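Local coordinates for protein A-adding tRNA nucleotidyltransferase (Aquifex aeolicus, PDB 4WC2) that adds the terminal adenosine to tRNA ending in CC, using ATP and magnesium, to complete the CCA 3' end, at residues A95-D100 and I124-G129; D105-A110 and V137-H142; R152-L157 and Y215-E220; E223-N228 and S266-E271. All coordinates share one frame; numbering follows the deposited sequence.

Interaction 1 of 4, residues A95-D100 and I124-G129; sequences ASLKED and IDYFGG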
# COMPACT_ATOMS: atom_id res chain seq x y z
N ALA A 95 -23.54 -19.90 14.37
CA ALA A 95 -22.24 -20.41 13.95
C ALA A 95 -21.21 -20.29 15.07
O ALA A 95 -21.10 -19.25 15.72
CB ALA A 95 -21.75 -19.68 12.71
N SER A 96 -20.45 -21.36 15.28
CA SER A 96 -19.37 -21.34 16.26
C SER A 96 -18.20 -20.51 15.75
O SER A 96 -18.09 -20.26 14.55
CB SER A 96 -18.91 -22.75 16.60
OG SER A 96 -17.97 -23.21 15.64
N LEU A 97 -17.35 -20.07 16.67
CA LEU A 97 -16.16 -19.30 16.33
C LEU A 97 -15.27 -20.04 15.34
O LEU A 97 -14.66 -19.43 14.45
CB LEU A 97 -15.37 -18.96 17.60
CG LEU A 97 -13.97 -18.38 17.42
CD1 LEU A 97 -14.02 -16.99 16.80
CD2 LEU A 97 -13.21 -18.38 18.74
N LYS A 98 -15.22 -21.37 15.48
CA LYS A 98 -14.42 -22.19 14.58
C LYS A 98 -14.93 -22.12 13.15
O LYS A 98 -14.14 -21.99 12.21
CB LYS A 98 -14.40 -23.65 15.05
CG LYS A 98 -13.40 -24.50 14.30
CD LYS A 98 -13.38 -25.93 14.80
CE LYS A 98 -12.34 -26.74 14.03
NZ LYS A 98 -12.43 -28.20 14.31
N GLU A 99 -16.25 -22.20 12.98
CA GLU A 99 -16.87 -22.11 11.66
C GLU A 99 -16.62 -20.74 11.03
O GLU A 99 -16.58 -20.63 9.80
CB GLU A 99 -18.38 -22.38 11.76
CG GLU A 99 -18.75 -23.82 12.08
CD GLU A 99 -20.25 -24.05 12.09
OE1 GLU A 99 -20.99 -23.19 12.63
OE2 GLU A 99 -20.70 -25.08 11.56
N ASP A 100 -16.47 -19.72 11.86
CA ASP A 100 -16.18 -18.37 11.37
C ASP A 100 -14.70 -18.20 11.02
O ASP A 100 -14.36 -17.40 10.15
CB ASP A 100 -16.60 -17.33 12.41
CG ASP A 100 -16.39 -15.90 11.93
OD1 ASP A 100 -15.26 -15.39 12.04
OD2 ASP A 100 -17.37 -15.30 11.44
N ILE A 124 -6.58 -18.63 20.67
CA ILE A 124 -7.30 -19.77 20.13
C ILE A 124 -6.85 -20.07 18.71
O ILE A 124 -7.11 -19.30 17.79
CB ILE A 124 -8.82 -19.54 20.15
CG1 ILE A 124 -9.29 -19.24 21.58
CG2 ILE A 124 -9.56 -20.74 19.59
CD1 ILE A 124 -10.77 -18.95 21.69
N ASP A 125 -6.16 -21.20 18.53
CA ASP A 125 -5.67 -21.59 17.21
C ASP A 125 -6.09 -23.02 16.87
O ASP A 125 -5.59 -23.98 17.45
CB ASP A 125 -4.14 -21.45 17.18
CG ASP A 125 -3.56 -21.72 15.81
OD1 ASP A 125 -4.31 -21.66 14.81
OD2 ASP A 125 -2.33 -21.97 15.73
N TYR A 126 -7.01 -23.14 15.92
CA TYR A 126 -7.45 -24.45 15.46
C TYR A 126 -6.53 -25.02 14.38
O TYR A 126 -6.20 -26.21 14.39
CB TYR A 126 -8.89 -24.36 14.93
CG TYR A 126 -9.89 -23.94 15.98
CD1 TYR A 126 -10.26 -24.80 17.00
CD2 TYR A 126 -10.46 -22.67 15.95
CE1 TYR A 126 -11.18 -24.42 17.96
CE2 TYR A 126 -11.38 -22.28 16.91
CZ TYR A 126 -11.73 -23.16 17.91
OH TYR A 126 -12.65 -22.78 18.87
N PHE A 127 -6.13 -24.16 13.46
CA PHE A 127 -5.52 -24.58 12.20
C PHE A 127 -3.99 -24.55 12.20
O PHE A 127 -3.36 -24.79 11.17
CB PHE A 127 -6.09 -23.73 11.08
CG PHE A 127 -7.56 -23.49 11.22
CD1 PHE A 127 -8.46 -24.54 11.12
CD2 PHE A 127 -8.05 -22.22 11.49
CE1 PHE A 127 -9.81 -24.33 11.26
CE2 PHE A 127 -9.41 -22.01 11.64
CZ PHE A 127 -10.29 -23.06 11.53
N GLY A 128 -3.40 -24.25 13.35
CA GLY A 128 -1.95 -24.28 13.47
C GLY A 128 -1.30 -23.02 12.93
O GLY A 128 -0.17 -23.06 12.43
N GLY A 129 -2.01 -21.91 13.04
CA GLY A 129 -1.52 -20.63 12.55
C GLY A 129 -0.33 -20.08 13.30
O GLY A 129 0.49 -19.37 12.73

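Interaction 2 of 4, residues D105-A110 and V137-H142; sequences DFTINA and VIRVLH. With APC (diphosphomethylphosphonic acid adenosyl ester), chain C.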
# COMPACT_ATOMS: atom_id res chain seq x y z
N ASP A 105 -8.70 -16.78 5.03
CA ASP A 105 -7.73 -17.08 3.99
C ASP A 105 -6.57 -17.95 4.46
O ASP A 105 -6.42 -19.09 4.01
CB ASP A 105 -7.18 -15.78 3.38
CG ASP A 105 -6.80 -14.76 4.43
OD1 ASP A 105 -6.73 -15.13 5.62
OD2 ASP A 105 -6.56 -13.59 4.06
N PHE A 106 -5.76 -17.43 5.36
CA PHE A 106 -4.55 -18.13 5.78
C PHE A 106 -4.50 -18.36 7.29
O PHE A 106 -5.08 -17.60 8.07
CB PHE A 106 -3.32 -17.35 5.31
CG PHE A 106 -3.46 -16.79 3.93
CD1 PHE A 106 -3.52 -17.64 2.83
CD2 PHE A 106 -3.52 -15.43 3.71
CE1 PHE A 106 -3.66 -17.13 1.55
CE2 PHE A 106 -3.66 -14.92 2.44
CZ PHE A 106 -3.72 -15.77 1.36
N THR A 107 -3.79 -19.42 7.68
CA THR A 107 -3.73 -19.86 9.07
C THR A 107 -3.29 -18.77 10.03
O THR A 107 -3.81 -18.66 11.14
CB THR A 107 -2.78 -21.07 9.22
OG1 THR A 107 -1.47 -20.72 8.76
CG2 THR A 107 -3.30 -22.26 8.43
N ILE A 108 -2.32 -17.96 9.61
CA ILE A 108 -1.82 -16.87 10.44
C ILE A 108 -2.88 -15.78 10.61
O ILE A 108 -2.82 -14.99 11.55
CB ILE A 108 -0.53 -16.26 9.87
CG1 ILE A 108 -0.75 -15.76 8.44
CG2 ILE A 108 0.60 -17.27 9.92
CD1 ILE A 108 0.41 -14.97 7.89
N ASN A 109 -3.84 -15.74 9.70
CA ASN A 109 -4.97 -14.82 9.82
C ASN A 109 -6.17 -15.46 10.50
O ASN A 109 -7.17 -14.80 10.77
CB ASN A 109 -5.38 -14.30 8.44
CG ASN A 109 -4.35 -13.37 7.84
OD1 ASN A 109 -3.52 -12.81 8.54
ND2 ASN A 109 -4.42 -13.19 6.52
N ALA A 110 -6.07 -16.76 10.79
CA ALA A 110 -7.22 -17.54 11.23
C ALA A 110 -7.34 -17.68 12.75
O ALA A 110 -8.22 -18.39 13.23
CB ALA A 110 -7.18 -18.92 10.59
N VAL A 137 5.44 -19.22 7.41
CA VAL A 137 4.74 -19.95 6.35
C VAL A 137 3.36 -19.36 6.04
O VAL A 137 2.57 -19.10 6.94
CB VAL A 137 4.58 -21.44 6.73
CG1 VAL A 137 3.68 -22.16 5.73
CG2 VAL A 137 5.94 -22.11 6.82
N ILE A 138 3.09 -19.15 4.76
CA ILE A 138 1.76 -18.76 4.30
C ILE A 138 1.01 -19.99 3.82
O ILE A 138 1.39 -20.62 2.83
CB ILE A 138 1.83 -17.72 3.16
CG1 ILE A 138 2.58 -16.47 3.62
CG2 ILE A 138 0.43 -17.37 2.67
CD1 ILE A 138 1.89 -15.72 4.72
N ARG A 139 -0.07 -20.34 4.52
CA ARG A 139 -0.78 -21.58 4.25
C ARG A 139 -2.30 -21.42 4.23
O ARG A 139 -2.88 -20.86 5.15
CB ARG A 139 -0.39 -22.63 5.29
CG ARG A 139 -1.08 -23.97 5.12
CD ARG A 139 -0.75 -24.89 6.28
NE ARG A 139 0.68 -24.95 6.55
CZ ARG A 139 1.51 -25.82 5.98
NH1 ARG A 139 1.05 -26.72 5.12
NH2 ARG A 139 2.80 -25.80 6.28
N VAL A 140 -2.94 -21.91 3.17
CA VAL A 140 -4.39 -21.87 3.06
C VAL A 140 -5.04 -22.94 3.94
O VAL A 140 -4.40 -23.93 4.29
CB VAL A 140 -4.86 -22.05 1.60
CG1 VAL A 140 -4.43 -20.87 0.75
CG2 VAL A 140 -4.34 -23.35 1.03
N LEU A 141 -6.30 -22.73 4.29
CA LEU A 141 -7.02 -23.65 5.16
C LEU A 141 -7.54 -24.88 4.41
O LEU A 141 -7.62 -25.97 4.98
CB LEU A 141 -8.17 -22.93 5.86
CG LEU A 141 -7.77 -21.76 6.75
CD1 LEU A 141 -8.99 -21.05 7.30
CD2 LEU A 141 -6.91 -22.24 7.89
N HIS A 142 -7.89 -24.71 3.14
CA HIS A 142 -8.47 -25.80 2.35
C HIS A 142 -8.03 -25.70 0.89
O HIS A 142 -7.70 -24.62 0.41
CB HIS A 142 -10.00 -25.78 2.46
CG HIS A 142 -10.60 -24.42 2.31
ND1 HIS A 142 -10.80 -23.57 3.38
CD2 HIS A 142 -11.03 -23.75 1.21
CE1 HIS A 142 -11.34 -22.45 2.95
NE2 HIS A 142 -11.49 -22.53 1.64
PG APC C . -4.92 -5.24 6.12
O1G APC C . -5.39 -4.52 7.36
O2G APC C . -5.97 -5.10 5.00
O3G APC C . -3.57 -4.61 5.66
PB APC C . -5.82 -7.71 7.01
O1B APC C . -5.27 -9.13 7.17
O2B APC C . -6.29 -7.20 8.37
O3B APC C . -4.70 -6.79 6.45
PA APC C . -8.74 -7.03 6.43
O1A APC C . -8.42 -5.78 7.32
O2A APC C . -9.64 -6.55 5.20
C3A APC C . -7.22 -7.76 5.79
O5' APC C . -9.57 -8.10 7.28
C5' APC C . -8.90 -8.98 8.09
C4' APC C . -9.66 -10.27 8.15
O4' APC C . -10.44 -10.37 7.11
C3' APC C . -8.63 -11.54 8.16
O3' APC C . -9.10 -12.58 9.17
C2' APC C . -8.64 -12.01 7.05
O2' APC C . -8.50 -13.54 7.11
C1' APC C . -10.07 -11.61 6.44
N9 APC C . -9.99 -11.44 5.13
C8 APC C . -9.69 -10.37 4.34
N7 APC C . -9.79 -10.82 3.08
C5 APC C . -10.15 -12.15 3.13
C6 APC C . -10.40 -13.13 2.16
N6 APC C . -10.30 -12.87 0.75
N1 APC C . -10.74 -14.39 2.41
C2 APC C . -10.86 -14.74 3.73
N3 APC C . -10.63 -13.80 4.73
C4 APC C . -10.28 -12.53 4.41

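Interaction 3 of 4, residues R152-L157 and Y215-E220; sequences RILRAL and YRVLEE. With APC (diphosphomethylphosphonic acid adenosyl ester), chain C.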
# COMPACT_ATOMS: atom_id res chain seq x y z
N ARG A 152 -7.34 -13.78 -3.20
CA ARG A 152 -6.37 -14.30 -2.24
C ARG A 152 -5.02 -14.58 -2.89
O ARG A 152 -3.98 -14.44 -2.24
CB ARG A 152 -6.91 -15.56 -1.57
CG ARG A 152 -8.15 -15.34 -0.72
CD ARG A 152 -8.68 -16.64 -0.16
NE ARG A 152 -9.99 -16.48 0.48
CZ ARG A 152 -10.73 -17.48 0.95
NH1 ARG A 152 -10.30 -18.73 0.85
NH2 ARG A 152 -11.90 -17.23 1.51
N ILE A 153 -5.04 -14.95 -4.17
CA ILE A 153 -3.81 -15.18 -4.93
C ILE A 153 -2.86 -14.00 -4.75
O ILE A 153 -1.68 -14.19 -4.47
CB ILE A 153 -4.08 -15.39 -6.43
CG1 ILE A 153 -4.88 -16.66 -6.67
CG2 ILE A 153 -2.77 -15.44 -7.21
CD1 ILE A 153 -5.27 -16.86 -8.12
N LEU A 154 -3.40 -12.80 -4.91
CA LEU A 154 -2.61 -11.60 -4.67
C LEU A 154 -2.27 -11.48 -3.19
O LEU A 154 -1.09 -11.33 -2.83
CB LEU A 154 -3.35 -10.35 -5.15
CG LEU A 154 -3.62 -10.26 -6.65
CD1 LEU A 154 -4.08 -8.86 -7.03
CD2 LEU A 154 -2.39 -10.65 -7.45
N ARG A 155 -3.29 -11.60 -2.35
CA ARG A 155 -3.15 -11.40 -0.91
C ARG A 155 -1.98 -12.19 -0.34
O ARG A 155 -1.10 -11.61 0.32
CB ARG A 155 -4.45 -11.78 -0.18
CG ARG A 155 -5.57 -10.75 -0.36
CD ARG A 155 -6.85 -11.15 0.37
NE ARG A 155 -6.65 -11.34 1.80
CZ ARG A 155 -6.56 -10.35 2.68
NH1 ARG A 155 -6.63 -9.09 2.27
NH2 ARG A 155 -6.38 -10.62 3.97
N ALA A 156 -1.95 -13.49 -0.64
CA ALA A 156 -0.88 -14.36 -0.17
C ALA A 156 0.47 -13.73 -0.46
O ALA A 156 1.26 -13.46 0.45
CB ALA A 156 -0.98 -15.73 -0.82
N LEU A 157 0.68 -13.42 -1.74
CA LEU A 157 1.94 -12.86 -2.19
C LEU A 157 2.26 -11.62 -1.37
O LEU A 157 3.37 -11.50 -0.83
CB LEU A 157 1.88 -12.52 -3.68
CG LEU A 157 1.48 -13.69 -4.58
CD1 LEU A 157 1.50 -13.30 -6.06
CD2 LEU A 157 2.37 -14.90 -4.32
N TYR A 215 5.04 -15.64 -10.10
CA TYR A 215 3.80 -16.38 -10.32
C TYR A 215 2.97 -15.81 -11.47
O TYR A 215 1.86 -16.28 -11.73
CB TYR A 215 3.00 -16.43 -9.02
CG TYR A 215 3.75 -17.16 -7.94
CD1 TYR A 215 3.93 -18.54 -8.00
CD2 TYR A 215 4.32 -16.48 -6.87
CE1 TYR A 215 4.63 -19.22 -7.03
CE2 TYR A 215 5.02 -17.16 -5.88
CZ TYR A 215 5.18 -18.52 -5.97
OH TYR A 215 5.88 -19.20 -4.99
N ARG A 216 3.52 -14.80 -12.15
CA ARG A 216 2.96 -14.29 -13.41
C ARG A 216 1.51 -13.81 -13.30
O ARG A 216 0.70 -14.07 -14.18
CB ARG A 216 3.07 -15.37 -14.50
CG ARG A 216 4.49 -15.71 -14.91
CD ARG A 216 4.51 -16.75 -16.03
NE ARG A 216 4.12 -18.07 -15.56
CZ ARG A 216 4.97 -19.02 -15.18
NH1 ARG A 216 6.27 -18.78 -15.20
NH2 ARG A 216 4.52 -20.20 -14.77
N VAL A 217 1.19 -13.12 -12.21
CA VAL A 217 -0.16 -12.63 -11.98
C VAL A 217 -0.45 -11.32 -12.73
O VAL A 217 -1.60 -11.04 -13.08
CB VAL A 217 -0.44 -12.44 -10.47
CG1 VAL A 217 -0.23 -13.75 -9.73
CG2 VAL A 217 0.45 -11.35 -9.89
N LEU A 218 0.59 -10.53 -12.97
CA LEU A 218 0.43 -9.24 -13.63
C LEU A 218 -0.00 -9.40 -15.08
O LEU A 218 -0.74 -8.57 -15.61
CB LEU A 218 1.73 -8.43 -13.57
CG LEU A 218 2.09 -7.78 -12.23
CD1 LEU A 218 3.35 -6.94 -12.36
CD2 LEU A 218 0.93 -6.94 -11.72
N GLU A 219 0.47 -10.47 -15.73
CA GLU A 219 0.12 -10.74 -17.12
C GLU A 219 -1.39 -10.98 -17.28
O GLU A 219 -1.96 -10.70 -18.33
CB GLU A 219 0.90 -11.94 -17.65
CG GLU A 219 2.39 -11.68 -17.87
CD GLU A 219 3.22 -11.88 -16.62
OE1 GLU A 219 2.66 -11.80 -15.51
OE2 GLU A 219 4.44 -12.14 -16.75
N GLU A 220 -2.02 -11.50 -16.23
CA GLU A 220 -3.46 -11.75 -16.26
C GLU A 220 -4.27 -10.48 -15.99
O GLU A 220 -5.27 -10.22 -16.66
CB GLU A 220 -3.82 -12.83 -15.25
CG GLU A 220 -3.05 -14.13 -15.43
CD GLU A 220 -3.29 -14.77 -16.78
OE1 GLU A 220 -4.42 -14.67 -17.31
OE2 GLU A 220 -2.34 -15.38 -17.33
PG APC C . -4.92 -5.24 6.12
O1G APC C . -5.39 -4.52 7.36
O2G APC C . -5.97 -5.10 5.00
O3G APC C . -3.57 -4.61 5.66
PB APC C . -5.82 -7.71 7.01
O1B APC C . -5.27 -9.13 7.17
O2B APC C . -6.29 -7.20 8.37
O3B APC C . -4.70 -6.79 6.45
PA APC C . -8.74 -7.03 6.43
O1A APC C . -8.42 -5.78 7.32
O2A APC C . -9.64 -6.55 5.20
C3A APC C . -7.22 -7.76 5.79
O5' APC C . -9.57 -8.10 7.28
C5' APC C . -8.90 -8.98 8.09
C4' APC C . -9.66 -10.27 8.15
O4' APC C . -10.44 -10.37 7.11
C3' APC C . -8.63 -11.54 8.16
O3' APC C . -9.10 -12.58 9.17
C2' APC C . -8.64 -12.01 7.05
O2' APC C . -8.50 -13.54 7.11
C1' APC C . -10.07 -11.61 6.44
N9 APC C . -9.99 -11.44 5.13
C8 APC C . -9.69 -10.37 4.34
N7 APC C . -9.79 -10.82 3.08
C5 APC C . -10.15 -12.15 3.13
C6 APC C . -10.40 -13.13 2.16
N6 APC C . -10.30 -12.87 0.75
N1 APC C . -10.74 -14.39 2.41
C2 APC C . -10.86 -14.74 3.73
N3 APC C . -10.63 -13.80 4.73
C4 APC C . -10.28 -12.53 4.41

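Interaction 4 of 4, residues E223-N228 and S266-E271; sequences EGFQWN and SNLDYE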
# COMPACT_ATOMS: atom_id res chain seq x y z
N GLU A 223 -3.70 -6.08 -19.14
CA GLU A 223 -3.70 -6.54 -20.52
C GLU A 223 -2.55 -5.93 -21.32
O GLU A 223 -2.39 -4.71 -21.35
CB GLU A 223 -5.04 -6.23 -21.20
CG GLU A 223 -5.13 -6.69 -22.65
CD GLU A 223 -5.01 -8.19 -22.80
OE1 GLU A 223 -5.36 -8.92 -21.85
OE2 GLU A 223 -4.56 -8.64 -23.88
N GLY A 224 -1.76 -6.78 -21.96
CA GLY A 224 -0.66 -6.33 -22.79
C GLY A 224 0.67 -6.29 -22.05
O GLY A 224 1.73 -6.23 -22.68
N PHE A 225 0.61 -6.31 -20.72
CA PHE A 225 1.82 -6.23 -19.90
C PHE A 225 2.69 -7.47 -20.02
O PHE A 225 2.19 -8.60 -20.00
CB PHE A 225 1.45 -6.00 -18.43
CG PHE A 225 2.64 -6.01 -17.50
CD1 PHE A 225 3.42 -4.88 -17.34
CD2 PHE A 225 2.97 -7.16 -16.79
CE1 PHE A 225 4.51 -4.89 -16.49
CE2 PHE A 225 4.06 -7.17 -15.94
CZ PHE A 225 4.83 -6.03 -15.79
N GLN A 226 3.99 -7.25 -20.16
CA GLN A 226 4.97 -8.34 -20.14
C GLN A 226 6.21 -7.91 -19.37
O GLN A 226 6.49 -6.72 -19.23
CB GLN A 226 5.34 -8.76 -21.57
CG GLN A 226 4.23 -9.48 -22.32
CD GLN A 226 3.80 -10.76 -21.62
OE1 GLN A 226 4.59 -11.43 -20.96
NE2 GLN A 226 2.52 -11.10 -21.76
N TRP A 227 6.96 -8.89 -18.87
CA TRP A 227 8.17 -8.61 -18.11
C TRP A 227 9.42 -8.62 -18.98
O TRP A 227 9.54 -9.43 -19.91
CB TRP A 227 8.34 -9.63 -16.98
CG TRP A 227 7.53 -9.35 -15.75
CD1 TRP A 227 6.33 -9.91 -15.41
CD2 TRP A 227 7.88 -8.46 -14.68
NE1 TRP A 227 5.91 -9.41 -14.20
CE2 TRP A 227 6.83 -8.51 -13.73
CE3 TRP A 227 8.96 -7.61 -14.44
CZ2 TRP A 227 6.85 -7.76 -12.56
CZ3 TRP A 227 8.97 -6.86 -13.28
CH2 TRP A 227 7.92 -6.94 -12.35
N ASN A 228 10.35 -7.72 -18.68
CA ASN A 228 11.67 -7.74 -19.29
C ASN A 228 12.72 -7.32 -18.26
O ASN A 228 12.38 -6.98 -17.13
CB ASN A 228 11.73 -6.85 -20.53
CG ASN A 228 11.41 -5.40 -20.23
OD1 ASN A 228 12.29 -4.62 -19.89
ND2 ASN A 228 10.14 -5.04 -20.36
N SER A 266 5.40 1.53 -18.03
CA SER A 266 6.11 2.48 -18.88
C SER A 266 6.16 2.04 -20.35
O SER A 266 6.06 2.87 -21.25
CB SER A 266 7.54 2.69 -18.36
OG SER A 266 8.23 1.46 -18.26
N ASN A 267 6.31 0.74 -20.58
CA ASN A 267 6.39 0.21 -21.93
C ASN A 267 5.01 -0.09 -22.53
O ASN A 267 4.89 -0.34 -23.72
CB ASN A 267 7.25 -1.06 -21.96
CG ASN A 267 8.70 -0.78 -21.62
OD1 ASN A 267 9.10 -0.83 -20.46
ND2 ASN A 267 9.50 -0.48 -22.64
N LEU A 268 3.99 -0.06 -21.68
CA LEU A 268 2.62 -0.29 -22.13
C LEU A 268 2.14 0.88 -22.99
O LEU A 268 2.67 1.98 -22.90
CB LEU A 268 1.68 -0.49 -20.94
CG LEU A 268 1.47 -1.91 -20.41
CD1 LEU A 268 0.85 -2.79 -21.49
CD2 LEU A 268 2.77 -2.52 -19.91
N ASP A 269 1.12 0.62 -23.81
CA ASP A 269 0.54 1.66 -24.64
C ASP A 269 -0.09 2.74 -23.76
O ASP A 269 -0.50 2.47 -22.64
CB ASP A 269 -0.51 1.07 -25.59
CG ASP A 269 0.05 -0.04 -26.45
OD1 ASP A 269 0.94 -0.77 -25.98
OD2 ASP A 269 -0.40 -0.18 -27.61
N TYR A 270 -0.15 3.96 -24.28
CA TYR A 270 -0.70 5.08 -23.52
C TYR A 270 -2.18 4.86 -23.19
O TYR A 270 -2.66 5.30 -22.14
CB TYR A 270 -0.53 6.39 -24.29
CG TYR A 270 -1.19 7.57 -23.61
CD1 TYR A 270 -0.63 8.15 -22.48
CD2 TYR A 270 -2.38 8.10 -24.10
CE1 TYR A 270 -1.23 9.23 -21.86
CE2 TYR A 270 -2.99 9.17 -23.48
CZ TYR A 270 -2.41 9.73 -22.36
OH TYR A 270 -3.02 10.80 -21.74
N GLU A 271 -2.88 4.18 -24.09
CA GLU A 271 -4.30 3.89 -23.88
C GLU A 271 -4.49 2.96 -22.69
O GLU A 271 -5.24 3.27 -21.76
CB GLU A 271 -4.90 3.26 -25.14
CG GLU A 271 -6.42 3.25 -25.18
CD GLU A 271 -7.01 4.63 -25.42
OE1 GLU A 271 -6.27 5.52 -25.90
OE2 GLU A 271 -8.21 4.82 -25.14

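Interaction 1 of 4, residues A95-D100 and I124-G129
In the nucleotidyltransferase head domain, the first turn of the short helix 97-101 packs through L97 and K98 on I124 at the end of edge strand 123-124 and on Y126 and F127 of the loop that follows. K98 lies across the Y126 ring: CG sits over its centre, 3.8 Å from the centroid and 10° off the normal, a CH-pi contact, while K98 CB approaches Y126 CE2 at 3.8 Å. The lysine reaches over the ring because its CG stands anti to the backbone N (chi1 -170°) and the chain beyond is fully extended. The helix start is fixed by a capping box, in which S96 N donates to E99 OE1 at 3.3 Å and E99 N gives a weak bond back to S96 OG; R80 forms a salt bridge with that same E99 carboxylate. L97 turns inward, its CD2 3.9 Å from I124 CD1, and both side chains rest on Y14 of strand 12-16. F127 brings its edge to the helix, with CZ 4.1 Å from K98 O, while Y126 CB covers one face of its ring. Reaching forward over the turn, D125 OD1 accepts from G129 N at 2.9 Å with its syn lone pair, bracing the entry into helix 129-134.

Interaction 2 of 4, residues D105-A110 and V137-H142
This is a buried contact on the nucleotide side of the head domain, where the loop 105-110 packs against strand 137-138 and the chain that follows it. One backbone hydrogen bond joins them: T107 N donates to R139 O at 3.1 Å, 158° at the hydrogen. Around it the packing is apolar. The F106 ring is sandwiched, D105 CB over one face and I138 CG2 over the other, 4.2 Å from the centroid in a CH-pi contact, while V140 CG1 meets the ring edge. I108 CD1 reaches I138 CD1 at 3.6 Å, and T107 CG2 rests on L141 CD2 at 3.7 Å. T107 OG1 instead bonds D132, which also holds R139 in a salt bridge. On the other side of the loop, D105 CG stands between its own N and carbonyl carbon (chi1 46°), a turn that carries OD1 to the ribose. That oxygen accepts from APC O2' at 2.8 Å and from N109 ND2 at 3.1 Å, the amide probably steadying the carboxylate. D105 and N109 thus form the ribose side of the ATP site, here occupied by the analogue APC, with a firm bond to O2' and a weak one from O3' to N109 O.

Interaction 3 of 4, residues R152-L157 and Y215-E220
V217 presses its two methyls against I153, L154 and L157 of helix 151-163. Its CG2 meets L154 CD2 at 3.8 Å, the two side chains crossing at a slant. CG1 touches two side chains: I153 CG2, which slides past in the opposite direction at 4.0 Å, and L157 CD1, which meets it tip to tip. The other branch of L157 turns to Y215, CD2 standing 3.6 Å from ring atom CD2 and nearly as close to CE2. Just before V217, R216, with positive phi, is the C-prime residue of the Schellman motif that ends helix 205-215, which probably helps turn V217 toward helix 151-163.

The far side of the same helical turn serves the nucleotide. R152, extended from CG to NE, brings NE to APC N1 at 2.9 Å and NH2 to the same atom, both bonds weak and bent; its guanidinium edge also lies in plane with APC N6. R155, bent at chi3 (58°), lays one face of its guanidinium over APC N7, with CZ 3.3 Å from it, and its NH2 salt-bridges D105. A methionine in place of R155 would probably leave the D105 carboxylate without this charged mate and strip the planar cation from the adenine.

The helix thus carries ATP-binding arginines on one flank and a leucine-isoleucine surface on the other. Y212 of helix 205-215 packs on L154, L157 and V217, while Y215 also lies against helix 169-180 and L167 of strand 166-167.

Interaction 4 of 4, residues E223-N228 and S266-E271
L268 inserts both methyls against the 223-228 loop, one on the backbone and one on a ring. CD1 lies on the peptide between G224 and F225, 3.5 Å from G224 C and 3.6 Å from F225 N, and it also approaches E223 O at 3.8 Å. CD2 meets the F225 ring at its edge, 3.5 Å from CD1 of the phenylalanine, the two side chains crossing at about a right angle. An alanine in place of L268 would probably open a gap beside the G224 peptide and leave this edge of the F225 ring without its partner. G224 has a positive phi (94°), a conformation that favours glycine.

Further out, F225 CG stands anti to its backbone N (chi1 175°), directing the ring toward W227: F225 CZ lies over one face of the indole, toward its rim, while W227 NE1 lies in the plane of the F225 ring at its edge. N228 N-caps helix 229-248 through its OD1, bonded to V231 N. The contact joins the linker between helices 218-221 and 229-248 to the turn entering helix 270-279; F225 and W227 also pack on L218 of helix 218-221 and on L264 of helix 257-264.

In the fold
From the N terminus, the chain passes through 95-100 and 105-110, then 124-129 and 137-142, so interactions 1 and 2 cross and close overlapping loops within the head domain. They touch where F127 packs on A110 and L141, tying the edge of the mixed sheet to the ribose side of the ATP site. Interaction 3 follows in series, closing a mostly helical loop between 152-157 and 215-220; it meets interaction 2 through F106 on A156, and both reach the ATP analogue. Interaction 4 then closes a further helical loop, packing on interaction 3 through L218 and E219 against F225 and W227. Contacts thus run continuously from head domain to the helices beyond.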